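Local coordinates for protein 3-isopropylmalate dehydratase small subunit (Campylobacter jejuni, PDB 3Q3W) that is the small subunit of the isopropylmalate isomerase that interconverts 2-isopropylmalate and 3-isopropylmalate via 2-isopropylmaleate, at residues R50-D53 and S57-N60; I148-K153 and C173-L178; K68-S73 and Q142-E147. All coordinates share one frame; numbering follows the deposited sequence.

Interaction 1: residues R50-D53 and S57-N60; sequences RYLD and SVLN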
ATOM      1  N   ARG A  50      -5.427  -5.548  12.885  1.00 25.36           N
ATOM      2  CA  ARG A  50      -4.329  -6.534  12.870  1.00 23.22           C
ATOM      3  C   ARG A  50      -4.146  -7.284  14.156  1.00 22.67           C
ATOM      4  O   ARG A  50      -3.779  -8.426  14.134  1.00 20.64           O
ATOM      5  CB  ARG A  50      -3.038  -5.856  12.413  1.00 23.45           C
ATOM      6  CG  ARG A  50      -1.688  -6.575  12.539  1.00 22.90           C
ATOM      7  CD  ARG A  50      -0.634  -5.578  12.100  1.00 21.30           C
ATOM      8  NE  ARG A  50       0.710  -6.117  12.123  1.00 21.99           N
ATOM      9  CZ  ARG A  50       1.812  -5.423  11.843  1.00 21.89           C
ATOM     10  NH1 ARG A  50       1.721  -4.128  11.515  1.00 20.85           N
ATOM     11  NH2 ARG A  50       3.000  -6.024  11.868  1.00 17.02           N
ATOM     12  N   TYR A  51      -4.493  -6.673  15.268  1.00 24.10           N
ATOM     13  CA  TYR A  51      -4.257  -7.226  16.590  1.00 24.17           C
ATOM     14  C   TYR A  51      -5.583  -7.368  17.330  1.00 24.15           C
ATOM     15  O   TYR A  51      -6.447  -6.513  17.230  1.00 24.89           O
ATOM     16  CB  TYR A  51      -3.341  -6.258  17.407  1.00 24.26           C
ATOM     17  CG  TYR A  51      -1.993  -6.017  16.793  1.00 24.69           C
ATOM     18  CD1 TYR A  51      -1.076  -7.048  16.681  1.00 23.23           C
ATOM     19  CD2 TYR A  51      -1.609  -4.752  16.355  1.00 21.83           C
ATOM     20  CE1 TYR A  51       0.141  -6.844  16.110  1.00 25.50           C
ATOM     21  CE2 TYR A  51      -0.388  -4.558  15.772  1.00 25.85           C
ATOM     22  CZ  TYR A  51       0.486  -5.612  15.664  1.00 23.24           C
ATOM     23  OH  TYR A  51       1.751  -5.435  15.114  1.00 25.43           O
ATOM     24  N   LEU A  52      -5.726  -8.450  18.072  1.00 26.52           N
ATOM     25  CA  LEU A  52      -6.870  -8.682  18.935  1.00 29.26           C
ATOM     26  C   LEU A  52      -6.657  -8.105  20.346  1.00 31.91           C
ATOM     27  O   LEU A  52      -7.633  -7.846  21.068  1.00 33.31           O
ATOM     28  CB  LEU A  52      -7.152 -10.178  19.057  1.00 29.57           C
ATOM     29  CG  LEU A  52      -7.433 -10.974  17.774  1.00 28.90           C
ATOM     30  CD1 LEU A  52      -7.573 -12.481  18.118  1.00 26.72           C
ATOM     31  CD2 LEU A  52      -8.663 -10.410  17.155  1.00 31.03           C
ATOM     32  N   ASP A  53      -5.400  -7.954  20.758  1.00 33.07           N
ATOM     33  CA  ASP A  53      -5.086  -7.427  22.115  1.00 35.26           C
ATOM     34  C   ASP A  53      -4.711  -5.951  22.043  1.00 35.68           C
ATOM     35  O   ASP A  53      -4.813  -5.342  20.999  1.00 35.18           O
ATOM     36  CB  ASP A  53      -3.973  -8.274  22.774  1.00 35.84           C
ATOM     37  CG  ASP A  53      -2.601  -8.068  22.124  1.00 35.11           C
ATOM     38  OD1 ASP A  53      -2.547  -8.108  20.888  1.00 30.74           O
ATOM     39  OD2 ASP A  53      -1.588  -7.855  22.855  1.00 34.69           O
ATOM     40  N   SER A  57       0.460  -7.993  20.421  1.00 29.65           N
ATOM     41  CA  SER A  57       1.081  -9.343  20.569  1.00 30.81           C
ATOM     42  C   SER A  57       0.216 -10.549  20.119  1.00 29.70           C
ATOM     43  O   SER A  57       0.733 -11.678  20.113  1.00 30.97           O
ATOM     44  CB  SER A  57       1.445  -9.592  22.015  1.00 32.30           C
ATOM     45  OG  SER A  57       0.289  -9.406  22.811  1.00 36.45           O
ATOM     46  N   VAL A  58      -1.058 -10.318  19.811  1.00 27.45           N
ATOM     47  CA  VAL A  58      -2.014 -11.395  19.437  1.00 26.72           C
ATOM     48  C   VAL A  58      -2.634 -11.021  18.105  1.00 25.75           C
ATOM     49  O   VAL A  58      -3.359 -10.007  17.995  1.00 24.86           O
ATOM     50  CB  VAL A  58      -3.127 -11.610  20.533  1.00 26.73           C
ATOM     51  CG1 VAL A  58      -4.174 -12.698  20.106  1.00 25.60           C
ATOM     52  CG2 VAL A  58      -2.523 -11.920  21.935  1.00 29.09           C
ATOM     53  N   LEU A  59      -2.373 -11.837  17.076  1.00 25.54           N
ATOM     54  CA  LEU A  59      -2.782 -11.485  15.755  1.00 24.35           C
ATOM     55  C   LEU A  59      -4.256 -11.820  15.486  1.00 25.29           C
ATOM     56  O   LEU A  59      -4.761 -12.923  15.826  1.00 26.07           O
ATOM     57  CB  LEU A  59      -1.926 -12.212  14.727  1.00 24.44           C
ATOM     58  CG  LEU A  59      -0.411 -11.987  14.707  1.00 24.59           C
ATOM     59  CD1 LEU A  59       0.254 -12.766  13.491  1.00 24.22           C
ATOM     60  CD2 LEU A  59      -0.089 -10.498  14.649  1.00 24.37           C
ATOM     61  N   ASN A  60      -4.940 -10.885  14.867  1.00 24.44           N
ATOM     62  CA  ASN A  60      -6.247 -11.196  14.245  1.00 26.21           C
ATOM     63  C   ASN A  60      -6.009 -12.007  12.950  1.00 25.70           C
ATOM     64  O   ASN A  60      -5.738 -11.422  11.904  1.00 24.57           O
ATOM     65  CB  ASN A  60      -7.040  -9.908  13.947  1.00 25.09           C
ATOM     66  CG  ASN A  60      -8.486 -10.166  13.425  1.00 27.53           C
ATOM     67  OD1 ASN A  60      -8.858 -11.285  13.008  1.00 27.55           O
ATOM     68  ND2 ASN A  60      -9.310  -9.126  13.492  1.00 30.31           N
TER
HETATM   69  O   HOH W   1      -8.586  -6.882  15.436  1.00 24.48           O
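Leu-52 gives up the largest area in this contact, followed by Val-58 and Asn-60, and it reaches both partners at once. Its CD2 packs 3.6 Å from CB of Asn-60, while CD1 approaches CG1 of Val-58 at 3.9 Å; in each pair the side chains run at about a right angle to one another. Leu-52 CD2 also lies over the face of the Asn-60 amide, above CG. The amide stands anti to the backbone N (chi1 -174°); its ND2 donates to a water that in turn donates to Tyr-51 O, whereas OD1 accepts a hydrogen bond from Asp-62 N.

Backbone bonds set this spacing. Leu-52 N donates to Val-58 O over 2.8 Å, and Asn-60 N donates to Arg-50 O over 2.8 Å. These two bonds flank Tyr-51 and Leu-59, whose CA atoms are 4.6 Å apart, as in a non-hydrogen-bonded antiparallel pair.

At the turn end, the carboxylate of Asp-53 takes over from the backbone pairing. OD1 receives Ser-57 N on its syn lone pair at 3.0 Å and Val-58 N, from well above the carboxylate plane, at 2.9 Å. Two donors thus grip one oxygen and fix the rotation of the group. Ser-57 OG also donates to OD2, but the modelled separation is too short to be trusted in detail.

Asn-66 ND2 bonds to Arg-50 O and Asn-60 O, tying the following loop to the pair. The single antiparallel bridge and the aspartate that collects main-chain N-H groups close a hairpin-like loop on the surface, just beyond helix 47-50.

Interaction 2: residues I148-K153 and C173-L178; sequences ISLLEK and CLLEGL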
ATOM      1  N   ILE A 148       5.189  -4.840 -11.104  1.00 37.42           N
ATOM      2  CA  ILE A 148       4.827  -3.470 -11.480  1.00 37.42           C
ATOM      3  C   ILE A 148       6.030  -2.803 -12.093  1.00 37.79           C
ATOM      4  O   ILE A 148       7.094  -2.830 -11.496  1.00 38.10           O
ATOM      5  CB  ILE A 148       4.403  -2.632 -10.292  1.00 35.17           C
ATOM      6  CG1 ILE A 148       3.200  -3.252  -9.585  1.00 35.52           C
ATOM      7  CG2 ILE A 148       4.112  -1.177 -10.761  1.00 34.75           C
ATOM      8  CD1 ILE A 148       3.021  -2.840  -8.097  1.00 31.19           C
ATOM      9  N   SER A 149       5.865  -2.244 -13.296  1.00 39.40           N
ATOM     10  CA  SER A 149       6.886  -1.429 -13.926  1.00 38.90           C
ATOM     11  C   SER A 149       6.417   0.028 -13.947  1.00 38.39           C
ATOM     12  O   SER A 149       5.408   0.360 -14.566  1.00 38.93           O
ATOM     13  CB  SER A 149       7.140  -1.913 -15.365  1.00 41.24           C
ATOM     14  OG  SER A 149       8.086  -1.084 -16.030  1.00 41.97           O
ATOM     15  N   LEU A 150       7.157   0.915 -13.306  1.00 37.79           N
ATOM     16  CA  LEU A 150       6.795   2.336 -13.333  1.00 37.86           C
ATOM     17  C   LEU A 150       7.319   2.979 -14.611  1.00 40.23           C
ATOM     18  O   LEU A 150       6.871   4.064 -14.988  1.00 41.30           O
ATOM     19  CB  LEU A 150       7.327   3.079 -12.119  1.00 36.11           C
ATOM     20  CG  LEU A 150       7.103   4.591 -12.051  1.00 34.67           C
ATOM     21  CD1 LEU A 150       5.661   4.958 -12.124  1.00 34.62           C
ATOM     22  CD2 LEU A 150       7.698   5.075 -10.801  1.00 35.03           C
ATOM     23  N   LEU A 151       8.267   2.323 -15.283  1.00 41.45           N
ATOM     24  CA  LEU A 151       8.702   2.745 -16.612  1.00 43.25           C
ATOM     25  C   LEU A 151       7.602   2.584 -17.626  1.00 44.81           C
ATOM     26  O   LEU A 151       7.337   3.491 -18.383  1.00 45.34           O
ATOM     27  CB  LEU A 151       9.885   1.937 -17.099  1.00 44.38           C
ATOM     28  CG  LEU A 151      11.208   2.257 -16.434  1.00 44.59           C
ATOM     29  CD1 LEU A 151      12.291   1.325 -16.991  1.00 46.74           C
ATOM     30  CD2 LEU A 151      11.574   3.706 -16.666  1.00 45.94           C
ATOM     31  N   GLU A 152       6.964   1.429 -17.642  1.00 44.58           N
ATOM     32  CA  GLU A 152       5.937   1.171 -18.629  1.00 47.88           C
ATOM     33  C   GLU A 152       4.580   1.585 -18.155  1.00 47.59           C
ATOM     34  O   GLU A 152       3.644   1.601 -18.949  1.00 50.05           O
ATOM     35  CB  GLU A 152       5.899  -0.304 -18.989  1.00 48.61           C
ATOM     36  CG  GLU A 152       7.059  -0.741 -19.817  1.00 52.97           C
ATOM     37  CD  GLU A 152       7.089  -2.236 -19.943  1.00 59.06           C
ATOM     38  OE1 GLU A 152       5.998  -2.857 -19.886  1.00 61.58           O
ATOM     39  OE2 GLU A 152       8.200  -2.789 -20.085  1.00 62.57           O
ATOM     40  N   LYS A 153       4.493   1.962 -16.884  1.00 45.02           N
ATOM     41  CA  LYS A 153       3.242   2.240 -16.202  1.00 44.55           C
ATOM     42  C   LYS A 153       2.248   1.103 -16.427  1.00 45.09           C
ATOM     43  O   LYS A 153       1.106   1.305 -16.881  1.00 46.20           O
ATOM     44  CB  LYS A 153       2.673   3.604 -16.580  1.00 45.70           C
ATOM     45  CG  LYS A 153       3.561   4.784 -16.176  1.00 46.19           C
ATOM     46  CD  LYS A 153       2.896   6.176 -16.431  1.00 45.12           C
ATOM     47  CE  LYS A 153       3.095   6.687 -17.813  1.00 48.96           C
ATOM     48  NZ  LYS A 153       2.679   8.133 -17.931  1.00 46.69           N
ATOM     49  N   CYS A 173      10.460  11.572 -10.003  1.00 31.73           N
ATOM     50  CA  CYS A 173      10.947  11.480  -8.621  1.00 32.54           C
ATOM     51  C   CYS A 173      11.070  10.020  -8.170  1.00 31.64           C
ATOM     52  O   CYS A 173      12.122   9.645  -7.695  1.00 33.75           O
ATOM     53  CB  CYS A 173      10.081  12.295  -7.657  1.00 31.94           C
ATOM     54  SG  CYS A 173      10.185  14.108  -7.909  1.00 35.32           S
ATOM     55  N   LEU A 174      10.039   9.188  -8.367  1.00 31.00           N
ATOM     56  CA  LEU A 174      10.097   7.784  -7.955  0.60 30.11           C
ATOM     57  C   LEU A 174      11.152   7.027  -8.762  1.00 31.00           C
ATOM     58  O   LEU A 174      11.927   6.275  -8.205  1.00 30.88           O
ATOM     59  CB  LEU A 174       8.738   7.098  -8.131  0.60 30.11           C
ATOM     60  CG  LEU A 174       7.606   7.564  -7.203  0.60 30.28           C
ATOM     61  CD1 LEU A 174       6.244   7.118  -7.711  0.60 30.65           C
ATOM     62  CD2 LEU A 174       7.827   7.033  -5.844  0.60 29.70           C
ATOM     63  N   LEU A 175      11.182   7.233 -10.084  1.00 32.11           N
ATOM     64  CA  LEU A 175      12.192   6.555 -10.904  1.00 34.16           C
ATOM     65  C   LEU A 175      13.648   6.893 -10.518  1.00 35.33           C
ATOM     66  O   LEU A 175      14.525   6.037 -10.535  1.00 35.67           O
ATOM     67  CB  LEU A 175      11.978   6.845 -12.418  1.00 35.54           C
ATOM     68  CG  LEU A 175      10.691   6.350 -13.096  1.00 34.95           C
ATOM     69  CD1 LEU A 175      10.634   6.933 -14.513  1.00 34.59           C
ATOM     70  CD2 LEU A 175      10.560   4.797 -13.145  1.00 33.54           C
ATOM     71  N   GLU A 176      13.916   8.141 -10.172  1.00 36.51           N
ATOM     72  CA  GLU A 176      15.269   8.535  -9.798  1.00 37.78           C
ATOM     73  C   GLU A 176      15.478   8.608  -8.282  1.00 38.19           C
ATOM     74  O   GLU A 176      16.570   8.913  -7.832  1.00 39.29           O
ATOM     75  CB  GLU A 176      15.601   9.884 -10.451  1.00 39.80           C
ATOM     76  CG  GLU A 176      15.533   9.873 -11.958  1.00 41.66           C
ATOM     77  CD  GLU A 176      16.679   9.095 -12.566  1.00 47.55           C
ATOM     78  OE1 GLU A 176      17.810   9.306 -12.093  1.00 51.22           O
ATOM     79  OE2 GLU A 176      16.464   8.276 -13.501  1.00 52.08           O
ATOM     80  N   GLY A 177      14.440   8.340  -7.502  1.00 38.09           N
ATOM     81  CA  GLY A 177      14.515   8.438  -6.040  1.00 39.45           C
ATOM     82  C   GLY A 177      14.902   9.846  -5.614  1.00 42.15           C
ATOM     83  O   GLY A 177      15.843  10.031  -4.836  1.00 42.51           O
ATOM     84  N   LEU A 178      14.167  10.827  -6.140  1.00 44.35           N
ATOM     85  CA  LEU A 178      14.399  12.237  -5.851  1.00 47.22           C
ATOM     86  C   LEU A 178      13.402  12.748  -4.820  1.00 48.67           C
ATOM     87  O   LEU A 178      12.185  12.621  -4.993  1.00 47.73           O
ATOM     88  CB  LEU A 178      14.275  13.065  -7.119  1.00 48.32           C
ATOM     89  CG  LEU A 178      15.225  12.709  -8.263  1.00 49.46           C
ATOM     90  CD1 LEU A 178      14.790  13.429  -9.536  1.00 50.49           C
ATOM     91  CD2 LEU A 178      16.676  13.004  -7.915  1.00 48.76           C
TER
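Leu-150 and Leu-175 mark the closest backbone approach, their CA atoms 7.3 Å apart, too far for main-chain bonding; no hydrogen bond joins 148-153 to 173-178. The first segment leaves strand 145-149 and bends at 150-152, where phi and psi are helical without regular helical bonds. Ser-149 OG accepts from Glu-152 N in an ST motif, which supports that bend. The second segment ends a helix in a Schellman motif: Leu-178 N bonds to Cys-173 O over 2.8 Å, a weaker bond runs from Gly-177 N to Leu-174 O, and Gly-177, with positive phi, is the C-prime residue.

All the cross-segment contact is leucine on leucine. The CD2 methyl of Leu-175 is the hub: it lies 3.6 Å from CG of Leu-150 and 3.8 Å from CD2 of Leu-151, with both pairs of side chains set obliquely. Leu-150 reaches the helix because its CG stands anti to the backbone N (chi1 176°), which carries its branches toward the helix. Its CD2 also meets CB of Leu-174 at 3.5 Å, the two side chains at about a right angle; Leu-174 has a second deposited conformer, and the contact is described for one of them. Leu-151 touches from the exposed side.

Arg-171, one turn earlier on helix 168-176, donates to Leu-150 O and Leu-151 O, a polar tie beside the apolar one. Strand 145-149 runs between strands 9-17 and 154-157, Leu-150 also packs on Phe-7, and Leu-174 reaches Leu-122 of strand 122-125, so the C-terminal helix lies against the end of the sheet.

Interaction 3: residues K68-S73 and Q142-E147; sequences KEYQNS and QDKNIE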
ATOM      1  N   LYS A  68      -0.095 -16.785   6.566  1.00 24.64           N
ATOM      2  CA  LYS A  68       1.150 -17.230   5.946  1.00 25.28           C
ATOM      3  C   LYS A  68       1.187 -16.938   4.465  1.00 24.58           C
ATOM      4  O   LYS A  68       2.252 -16.586   3.957  1.00 24.80           O
ATOM      5  CB  LYS A  68       1.437 -18.720   6.182  1.00 26.06           C
ATOM      6  CG  LYS A  68       1.919 -18.992   7.619  1.00 30.65           C
ATOM      7  CD  LYS A  68       2.913 -20.100   7.727  1.00 34.79           C
ATOM      8  CE  LYS A  68       3.005 -20.675   9.178  1.00 35.35           C
ATOM      9  NZ  LYS A  68       4.285 -20.192   9.703  1.00 39.15           N
ATOM     10  N   GLU A  69       0.047 -17.050   3.756  1.00 24.39           N
ATOM     11  CA  GLU A  69       0.064 -16.876   2.287  0.60 24.48           C
ATOM     12  C   GLU A  69       0.456 -15.448   1.934  1.00 24.95           C
ATOM     13  O   GLU A  69       0.991 -15.180   0.843  1.00 25.17           O
ATOM     14  CB  GLU A  69      -1.295 -17.225   1.687  0.60 25.40           C
ATOM     15  CG  GLU A  69      -1.598 -18.708   1.733  0.60 24.72           C
ATOM     16  CD  GLU A  69      -2.056 -19.227   3.094  0.60 24.46           C
ATOM     17  OE1 GLU A  69      -2.379 -18.438   4.053  0.60 18.91           O
ATOM     18  OE2 GLU A  69      -2.091 -20.450   3.194  0.60 16.44           O
ATOM     19  N   TYR A  70       0.247 -14.534   2.880  1.00 22.99           N
ATOM     20  CA  TYR A  70       0.601 -13.115   2.695  1.00 24.21           C
ATOM     21  C   TYR A  70       1.832 -12.591   3.476  1.00 23.80           C
ATOM     22  O   TYR A  70       2.037 -11.355   3.598  1.00 21.91           O
ATOM     23  CB  TYR A  70      -0.632 -12.249   2.939  1.00 24.05           C
ATOM     24  CG  TYR A  70      -1.766 -12.596   1.968  1.00 24.36           C
ATOM     25  CD1 TYR A  70      -1.642 -12.327   0.622  1.00 25.38           C
ATOM     26  CD2 TYR A  70      -2.933 -13.204   2.414  1.00 26.22           C
ATOM     27  CE1 TYR A  70      -2.670 -12.665  -0.283  1.00 29.59           C
ATOM     28  CE2 TYR A  70      -3.975 -13.559   1.532  1.00 28.01           C
ATOM     29  CZ  TYR A  70      -3.831 -13.279   0.178  1.00 28.76           C
ATOM     30  OH  TYR A  70      -4.841 -13.568  -0.692  1.00 33.98           O
ATOM     31  N   GLN A  71       2.684 -13.512   3.905  1.00 24.64           N
ATOM     32  CA  GLN A  71       3.913 -13.120   4.549  1.00 26.55           C
ATOM     33  C   GLN A  71       4.726 -12.331   3.567  1.00 26.40           C
ATOM     34  O   GLN A  71       4.676 -12.585   2.342  1.00 24.45           O
ATOM     35  CB  GLN A  71       4.744 -14.306   4.934  1.00 28.48           C
ATOM     36  CG  GLN A  71       4.439 -14.825   6.280  1.00 34.42           C
ATOM     37  CD  GLN A  71       5.344 -16.017   6.595  1.00 38.20           C
ATOM     38  OE1 GLN A  71       5.813 -16.157   7.706  1.00 45.14           O
ATOM     39  NE2 GLN A  71       5.615 -16.845   5.588  1.00 42.01           N
ATOM     40  N   ASN A  72       5.486 -11.377   4.099  1.00 24.31           N
ATOM     41  CA  ASN A  72       6.327 -10.522   3.283  0.60 25.27           C
ATOM     42  C   ASN A  72       5.592  -9.731   2.184  1.00 24.65           C
ATOM     43  O   ASN A  72       6.149  -9.468   1.108  1.00 25.88           O
ATOM     44  CB  ASN A  72       7.500 -11.314   2.688  0.60 26.75           C
ATOM     45  CG  ASN A  72       8.676 -11.320   3.600  0.60 30.54           C
ATOM     46  OD1 ASN A  72       8.659 -11.950   4.669  0.60 33.75           O
ATOM     47  ND2 ASN A  72       9.696 -10.558   3.233  0.60 36.60           N
ATOM     48  N   SER A  73       4.372  -9.312   2.458  1.00 23.08           N
ATOM     49  CA  SER A  73       3.604  -8.518   1.472  1.00 23.12           C
ATOM     50  C   SER A  73       4.320  -7.207   1.210  1.00 22.69           C
ATOM     51  O   SER A  73       4.784  -6.558   2.168  1.00 22.23           O
ATOM     52  CB  SER A  73       2.171  -8.265   1.975  1.00 22.35           C
ATOM     53  OG  SER A  73       1.365  -9.421   1.832  1.00 24.96           O
ATOM     54  N   GLN A 142      -2.306 -19.536  -5.534  1.00 35.35           N
ATOM     55  CA  GLN A 142      -1.219 -19.903  -4.637  1.00 35.46           C
ATOM     56  C   GLN A 142      -0.076 -18.909  -4.748  1.00 33.96           C
ATOM     57  O   GLN A 142       0.563 -18.575  -3.758  1.00 31.66           O
ATOM     58  CB  GLN A 142      -0.675 -21.264  -4.998  1.00 38.03           C
ATOM     59  CG  GLN A 142       0.166 -21.893  -3.885  1.00 39.93           C
ATOM     60  CD  GLN A 142      -0.216 -23.354  -3.642  1.00 46.14           C
ATOM     61  OE1 GLN A 142      -0.777 -23.995  -4.517  1.00 49.28           O
ATOM     62  NE2 GLN A 142       0.051 -23.865  -2.432  1.00 46.03           N
ATOM     63  N   ASP A 143       0.178 -18.434  -5.957  1.00 34.34           N
ATOM     64  CA  ASP A 143       1.258 -17.489  -6.163  1.00 34.91           C
ATOM     65  C   ASP A 143       0.707 -16.074  -6.069  1.00 33.51           C
ATOM     66  O   ASP A 143      -0.138 -15.641  -6.863  1.00 33.17           O
ATOM     67  CB  ASP A 143       1.953 -17.751  -7.475  1.00 37.50           C
ATOM     68  CG  ASP A 143       3.032 -16.757  -7.767  1.00 40.13           C
ATOM     69  OD1 ASP A 143       3.089 -15.660  -7.178  1.00 39.00           O
ATOM     70  OD2 ASP A 143       3.828 -17.071  -8.646  1.00 48.20           O
ATOM     71  N   LYS A 144       1.224 -15.328  -5.100  1.00 31.58           N
ATOM     72  CA  LYS A 144       0.647 -14.057  -4.762  1.00 30.04           C
ATOM     73  C   LYS A 144       1.372 -12.874  -5.409  1.00 30.00           C
ATOM     74  O   LYS A 144       0.995 -11.694  -5.184  1.00 28.65           O
ATOM     75  CB  LYS A 144       0.667 -13.889  -3.228  1.00 28.69           C
ATOM     76  CG  LYS A 144      -0.065 -14.974  -2.444  1.00 27.91           C
ATOM     77  CD  LYS A 144      -1.505 -15.130  -2.908  1.00 26.04           C
ATOM     78  CE  LYS A 144      -2.346 -15.854  -1.863  1.00 24.58           C
ATOM     79  NZ  LYS A 144      -3.661 -16.311  -2.386  1.00 29.34           N
ATOM     80  N   ASN A 145       2.428 -13.171  -6.169  1.00 29.33           N
ATOM     81  CA  ASN A 145       3.291 -12.134  -6.710  1.00 27.86           C
ATOM     82  C   ASN A 145       2.600 -11.362  -7.799  1.00 29.66           C
ATOM     83  O   ASN A 145       1.933 -11.957  -8.657  1.00 27.93           O
ATOM     84  CB  ASN A 145       4.566 -12.747  -7.237  1.00 28.58           C
ATOM     85  CG  ASN A 145       5.492 -13.134  -6.147  1.00 30.43           C
ATOM     86  OD1 ASN A 145       6.022 -12.263  -5.471  1.00 33.89           O
ATOM     87  ND2 ASN A 145       5.664 -14.445  -5.915  1.00 34.16           N
ATOM     88  N   ILE A 146       2.718 -10.029  -7.715  1.00 30.12           N
ATOM     89  CA  ILE A 146       2.354  -9.118  -8.767  1.00 31.47           C
ATOM     90  C   ILE A 146       3.626  -8.382  -9.185  1.00 32.78           C
ATOM     91  O   ILE A 146       4.513  -8.146  -8.370  1.00 31.96           O
ATOM     92  CB  ILE A 146       1.253  -8.142  -8.333  1.00 30.18           C
ATOM     93  CG1 ILE A 146      -0.068  -8.915  -8.130  1.00 32.02           C
ATOM     94  CG2 ILE A 146       1.117  -7.010  -9.379  1.00 32.06           C
ATOM     95  CD1 ILE A 146      -1.236  -8.115  -7.570  1.00 30.43           C
ATOM     96  N   GLU A 147       3.762  -8.077 -10.471  1.00 36.42           N
ATOM     97  CA  GLU A 147       4.894  -7.245 -10.916  1.00 37.08           C
ATOM     98  C   GLU A 147       4.423  -5.891 -11.424  1.00 37.97           C
ATOM     99  O   GLU A 147       3.402  -5.785 -12.067  1.00 37.92           O
ATOM    100  CB  GLU A 147       5.743  -7.953 -11.976  1.00 39.32           C
ATOM    101  CG  GLU A 147       7.095  -7.258 -12.191  1.00 41.91           C
ATOM    102  CD  GLU A 147       8.114  -8.078 -12.971  1.00 47.71           C
ATOM    103  OE1 GLU A 147       7.956  -9.304 -13.102  1.00 51.65           O
ATOM    104  OE2 GLU A 147       9.097  -7.481 -13.450  1.00 50.85           O
TER
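The contact between Tyr-70 and Lys-144 is a small buried one, a lysine side chain crossing a tyrosine side chain, joining the loop before strand 73-78 to the start of strand 145-149. The CA atoms of these two residues are the nearest across the segments, at 7.5 Å, so the contact runs mainly through side chains, with no backbone-to-backbone bond.

Lys-144 does most of the work. Its chain bends at chi2 (-55°) and then runs out extended, bringing CE to 3.6 Å from Tyr-70 CE1. The two side chains run at about a right angle, and CE stands oblique to the ring. At the far end NZ makes a weak hydrogen bond to Tyr-70 OH at 3.4 Å. The ammonium group has stronger partners in Ser-141 O and Leu-138 O, near the end of helix 128-140; these carbonyls hold it in place, and a helix C terminus would be expected to suit a positive charge. Glu-69 contributes its backbone O, 3.5 Å from Lys-144 CG, and its CB, which touches CE, while its carboxylate, in the conformer considered, does not reach NZ.

Both backbones are shaped by local turns. Tyr-70 to Ser-73 form a type II beta turn in which Ser-73 OG donates to Tyr-70 O at 2.7 Å, whereas the matching backbone bond is weak. On the other side, Asp-143 OD1 accepts from Asn-145 N at 2.8 Å in an Asx turn, and also from Asn-145 ND2 at 3.1 Å, this second donor standing above the carboxylate plane.

Tyr-70 also packs on Pro-16 of strand 9-17. Tight turns thus lead into sheet strands, with a lysine whose ammonium group reaches the C-terminal end of helix 128-140, consistent with the swivelling beta/beta/alpha domain of the aconitase C-terminal (LeuD) family.

In the fold
Followed from the N terminus, the three contacts come in series, and none encloses or crosses another. Interaction 1 closes a short surface loop after helix 47-50. Interaction 3 opens at 68-73 and closes only at 142-147, after strands 73-78, 102-105 and 122-125 and helices 90-98, 110-118 and 128-140, tying the loop before strand 73-78 to the start of strand 145-149. Interaction 2 begins directly afterwards on that same strand and closes at the last helix, after strand 154-157 and the edge strand 160-163. Interactions 1 and 2 lie on opposite sides of the chain's centre, about 35 Å between centres, while interaction 3 has its centre about 21 and 22 Å from theirs.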